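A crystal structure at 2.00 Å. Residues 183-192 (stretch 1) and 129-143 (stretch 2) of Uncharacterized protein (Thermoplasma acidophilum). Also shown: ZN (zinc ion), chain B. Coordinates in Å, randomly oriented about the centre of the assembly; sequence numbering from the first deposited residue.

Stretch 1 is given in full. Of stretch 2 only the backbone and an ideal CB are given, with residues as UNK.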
# COMPACT_ATOMS: atom_id res chain seq x y z
N ILE A 183 8.68 4.59 -0.64
CA ILE A 183 8.33 5.98 -0.41
C ILE A 183 7.96 6.12 1.06
O ILE A 183 7.08 5.41 1.56
CB ILE A 183 7.13 6.42 -1.24
CG1 ILE A 183 7.48 6.36 -2.74
CG2 ILE A 183 6.70 7.81 -0.82
CD1 ILE A 183 6.25 6.70 -3.69
N VAL A 184 8.66 7.01 1.76
CA VAL A 184 8.52 7.22 3.20
C VAL A 184 7.63 8.43 3.41
O VAL A 184 7.87 9.47 2.83
CB VAL A 184 9.87 7.49 3.85
CG1 VAL A 184 9.69 7.80 5.36
CG2 VAL A 184 10.78 6.29 3.63
N LEU A 185 6.59 8.27 4.22
CA LEU A 185 5.60 9.33 4.43
C LEU A 185 5.76 9.80 5.86
O LEU A 185 5.36 9.11 6.80
CB LEU A 185 4.18 8.80 4.16
CG LEU A 185 3.87 8.07 2.83
CD1 LEU A 185 2.38 7.57 2.77
CD2 LEU A 185 4.22 8.92 1.63
N ARG A 186 6.40 10.96 6.06
CA ARG A 186 6.69 11.41 7.40
C ARG A 186 5.42 11.55 8.22
O ARG A 186 4.42 12.06 7.73
CB ARG A 186 7.49 12.72 7.41
CG ARG A 186 8.85 12.55 6.76
CD ARG A 186 9.74 13.79 6.95
NE ARG A 186 10.20 13.91 8.32
CZ ARG A 186 11.38 14.41 8.68
NH1 ARG A 186 11.68 14.48 9.96
NH2 ARG A 186 12.26 14.82 7.77
N LYS A 187 5.49 11.07 9.45
CA LYS A 187 4.39 11.09 10.42
C LYS A 187 3.17 10.29 9.99
O LYS A 187 2.05 10.59 10.47
CB LYS A 187 3.97 12.51 10.77
CG LYS A 187 5.12 13.40 11.15
CD LYS A 187 4.67 14.63 12.00
CE LYS A 187 5.83 15.57 12.25
NZ LYS A 187 5.39 16.97 12.05
N HIS A 188 3.37 9.32 9.08
CA HIS A 188 2.31 8.47 8.55
C HIS A 188 2.81 7.04 8.43
O HIS A 188 2.30 6.17 9.11
CB HIS A 188 1.86 8.99 7.17
CG HIS A 188 0.70 8.25 6.56
ND1 HIS A 188 0.11 8.65 5.38
CD2 HIS A 188 0.02 7.13 6.96
CE1 HIS A 188 -0.85 7.80 5.05
NE2 HIS A 188 -0.95 6.88 6.00
N GLY A 189 3.77 6.77 7.56
CA GLY A 189 4.25 5.40 7.41
C GLY A 189 5.09 5.22 6.17
O GLY A 189 5.87 6.11 5.79
N LEU A 190 4.92 4.06 5.55
CA LEU A 190 5.77 3.64 4.46
C LEU A 190 4.96 3.00 3.36
O LEU A 190 4.01 2.26 3.62
CB LEU A 190 6.77 2.62 4.97
CG LEU A 190 7.74 1.99 3.97
CD1 LEU A 190 8.72 3.01 3.32
CD2 LEU A 190 8.57 0.96 4.75
N LEU A 191 5.39 3.26 2.12
CA LEU A 191 4.96 2.51 0.98
C LEU A 191 6.12 1.78 0.34
O LEU A 191 7.18 2.37 0.05
CB LEU A 191 4.37 3.44 -0.04
CG LEU A 191 3.02 4.06 0.32
CD1 LEU A 191 2.90 5.36 -0.46
CD2 LEU A 191 1.85 3.07 0.01
N THR A 192 5.91 0.49 0.11
CA THR A 192 6.77 -0.30 -0.79
C THR A 192 5.96 -1.01 -1.85
O THR A 192 4.73 -1.11 -1.76
CB THR A 192 7.67 -1.24 -0.00
OG1 THR A 192 6.91 -2.19 0.76
CG2 THR A 192 8.65 -0.42 0.90
N UNK A 129 2.37 -2.25 -0.78
CA UNK A 129 2.15 -2.46 0.64
C UNK A 129 2.35 -1.16 1.39
O UNK A 129 3.32 -0.43 1.17
CB UNK A 129 3.08 -3.54 1.18
N UNK A 130 1.43 -0.89 2.29
CA UNK A 130 1.39 0.33 3.08
C UNK A 130 1.26 -0.05 4.55
O UNK A 130 0.31 -0.74 4.91
CB UNK A 130 0.24 1.24 2.64
N UNK A 131 2.18 0.43 5.40
CA UNK A 131 2.06 0.28 6.84
C UNK A 131 2.23 1.62 7.58
O UNK A 131 2.72 2.60 7.04
CB UNK A 131 3.10 -0.73 7.34
N UNK A 132 1.85 1.63 8.84
CA UNK A 132 2.10 2.74 9.71
C UNK A 132 3.17 2.30 10.73
O UNK A 132 3.02 2.46 11.93
CB UNK A 132 0.81 3.20 10.39
N UNK A 133 4.25 1.72 10.21
CA UNK A 133 5.29 1.09 11.03
C UNK A 133 5.77 2.04 12.12
O UNK A 133 6.16 3.17 11.81
CB UNK A 133 6.47 0.65 10.16
N UNK A 134 5.72 1.59 13.37
CA UNK A 134 6.17 2.39 14.51
C UNK A 134 7.58 3.03 14.36
O UNK A 134 7.73 4.22 14.60
CB UNK A 134 6.16 1.50 15.76
N UNK A 135 8.58 2.26 13.97
CA UNK A 135 9.92 2.79 13.77
C UNK A 135 9.99 3.84 12.65
O UNK A 135 10.85 4.72 12.67
CB UNK A 135 10.88 1.64 13.46
N UNK A 136 9.09 3.77 11.68
CA UNK A 136 9.05 4.80 10.63
C UNK A 136 8.45 6.09 11.19
O UNK A 136 8.91 7.19 10.85
CB UNK A 136 8.24 4.32 9.42
N UNK A 137 7.44 5.96 12.03
CA UNK A 137 6.83 7.10 12.68
C UNK A 137 7.85 7.79 13.58
O UNK A 137 7.93 9.01 13.56
CB UNK A 137 5.60 6.67 13.48
N UNK A 138 8.63 7.01 14.33
CA UNK A 138 9.66 7.56 15.21
C UNK A 138 10.74 8.33 14.46
O UNK A 138 11.05 9.45 14.83
CB UNK A 138 10.31 6.43 16.01
N UNK A 139 11.31 7.72 13.43
CA UNK A 139 12.40 8.36 12.70
C UNK A 139 11.91 9.61 11.99
O UNK A 139 12.63 10.60 11.92
CB UNK A 139 13.02 7.39 11.69
N UNK A 140 10.69 9.58 11.47
CA UNK A 140 10.17 10.72 10.74
C UNK A 140 9.64 11.80 11.68
O UNK A 140 9.44 12.93 11.26
CB UNK A 140 9.07 10.27 9.78
N UNK A 141 9.46 11.46 12.96
CA UNK A 141 9.04 12.44 13.96
C UNK A 141 10.22 13.14 14.67
O UNK A 141 9.98 13.96 15.52
CB UNK A 141 8.16 11.75 15.00
N UNK A 142 11.46 12.80 14.31
CA UNK A 142 12.66 13.51 14.76
C UNK A 142 12.87 14.73 13.86
O UNK A 142 12.20 14.88 12.84
CB UNK A 142 13.89 12.59 14.74
N UNK A 143 13.84 15.57 14.20
CA UNK A 143 14.13 16.75 13.39
C UNK A 143 15.14 16.43 12.29
O UNK A 143 15.71 17.33 11.69
CB UNK A 143 14.66 17.88 14.27
ZN ZN B . -2.00 5.24 5.88

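Positions 129 to 131 form a strand antiparallel to Gly189–Thr192, with axes 4.9 Å apart at the closest. Position 129 pairs with Thr192: its N donates to Thr192 O (2.8 Å) and its O accepts from Thr192 N (2.9 Å). The CB lies on the Thr192 face, 4.1 Å from Thr192 OG1, where many aliphatic or small polar residues would suit. The deposited residue is selenomethionine, Met129, whose extended chain leads away from stretch 1.

At position 130, CA-to-CB points to the face of Leu191, with the ideal CB 3.6 Å from Leu191 CD2. The zinc lies on this side, already held by His188 NE2 at 2.0 Å. An aliphatic residue could pack on Leu191, but ZN, 5.6 Å from the CB of 130, suits a long ligand, above all histidine, whose far ring nitrogen can reach it while the other meets Leu190 O. It is His130: NE2 binds ZN at 2.2 Å and ND1 donates to Leu190 O (3.0 Å), so the ring is held at both nitrogens. Its edge is turned toward the face of the His188 ring, in an offset edge-to-face pair.

Position 131 returns to the face of Leu190, and its backbone pairs with that residue: Leu190 N donates to the O of 131 (3.0 Å). With little of stretch 1 near the CB, small or polar residues would fit. Ser131 is found, its OG accepting a weak bond from the N of 133.

The backbone at 132 packs against Gly189, CA to CA 4.1 Å; a CB on Gly189 would lie 1.9 Å from Ser131 O, so the close approach depends on that glycine. CA-to-CB points sideways, yet a metal ligand of sufficient length could reach the zinc. His132 does so, NE2 to ZN 2.1 Å. A water and atoms from elsewhere in the structure complete the zinc site.

Positions 133 to 135 offer stretch 1 no close CB and leave the choice wide. Ala133 is the N-cap of the helix, followed by Asp134 and Ala135.

Position 136 points toward stretch 1, its CB 4.6 Å from Gly189 CA and near Leu190 and Val184, a place for a branched aliphatic. Ile136 brings CG2 to 3.4 Å from Gly189 O and 4.3 Å from Val184 CG1.

Position 137 points sideways, but a leucine or methionine could bend over the turn. Leu137 CD2 lies 3.4 Å from His188 N. Positions 138 and 139 make little contact: Ser138 and Ile139.

Position 140 faces the turn directly, its CB 3.6 Å from Arg186 CA and 3.7 Å from Lys187 N, leaving room for a small residue, preferably with an acceptor. Thr140 OG1 accepts from Lys187 N (3.0 Å) and donates to Ile136 O (2.7 Å), while its own O takes Arg186 NH1 (3.0 Å).

At 141, beside the Lys187 chain, several residues would suit; Asn141 OD1 packs 3.3 Å from Lys187 CD, and ND2 donates to Leu137 O (2.7 Å). At 142 and 143, CA-to-CB points away and the choice is wide; Thr142 and Asp143 are found.

Stretch 2 (129-143) MHSHADAILSITNTD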
# COMPACT_ATOMS: atom_id res chain seq x y z
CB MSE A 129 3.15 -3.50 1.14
CG MSE A 129 2.87 -4.85 0.53
SE MSE A 129 4.16 -6.14 1.24
CE MSE A 129 3.50 -7.60 0.15
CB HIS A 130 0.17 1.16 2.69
CG HIS A 130 0.07 2.44 3.45
ND1 HIS A 130 1.18 3.17 3.83
CD2 HIS A 130 -1.01 3.10 3.94
CE1 HIS A 130 0.77 4.24 4.49
NE2 HIS A 130 -0.55 4.20 4.60
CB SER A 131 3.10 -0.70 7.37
OG SER A 131 4.37 -0.08 7.48
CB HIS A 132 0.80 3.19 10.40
CG HIS A 132 -0.26 3.64 9.44
ND1 HIS A 132 -1.58 3.78 9.83
CD2 HIS A 132 -0.22 3.97 8.12
CE1 HIS A 132 -2.30 4.18 8.79
NE2 HIS A 132 -1.50 4.31 7.75
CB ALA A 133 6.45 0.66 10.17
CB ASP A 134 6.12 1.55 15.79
CG ASP A 134 6.39 2.39 17.02
OD1 ASP A 134 5.55 3.29 17.28
OD2 ASP A 134 7.45 2.18 17.69
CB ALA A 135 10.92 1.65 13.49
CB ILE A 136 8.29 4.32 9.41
CG1 ILE A 136 9.11 3.27 8.64
CG2 ILE A 136 7.91 5.50 8.50
CD1 ILE A 136 10.42 3.78 7.96
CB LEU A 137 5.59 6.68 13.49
CG LEU A 137 4.26 6.35 12.77
CD1 LEU A 137 3.17 5.98 13.81
CD2 LEU A 137 3.77 7.51 11.90
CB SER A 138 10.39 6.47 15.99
OG SER A 138 9.53 5.81 16.89
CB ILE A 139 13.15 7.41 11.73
CG1 ILE A 139 14.60 7.92 11.57
CG2 ILE A 139 12.45 7.32 10.38
CD1 ILE A 139 15.51 7.00 10.80
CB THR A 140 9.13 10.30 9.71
OG1 THR A 140 8.01 9.67 10.35
CG2 THR A 140 9.77 9.34 8.70
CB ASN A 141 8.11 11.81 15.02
CG ASN A 141 6.67 11.93 14.64
OD1 ASN A 141 6.14 13.03 14.54
ND2 ASN A 141 6.03 10.80 14.38
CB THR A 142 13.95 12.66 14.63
OG1 THR A 142 14.30 12.50 13.25
CG2 THR A 142 13.83 11.29 15.30
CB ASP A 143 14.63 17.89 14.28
CG ASP A 143 13.56 18.36 15.26
OD1 ASP A 143 12.38 18.31 14.91
OD2 ASP A 143 13.90 18.79 16.37
O HOH W 1 -3.34 6.28 6.98
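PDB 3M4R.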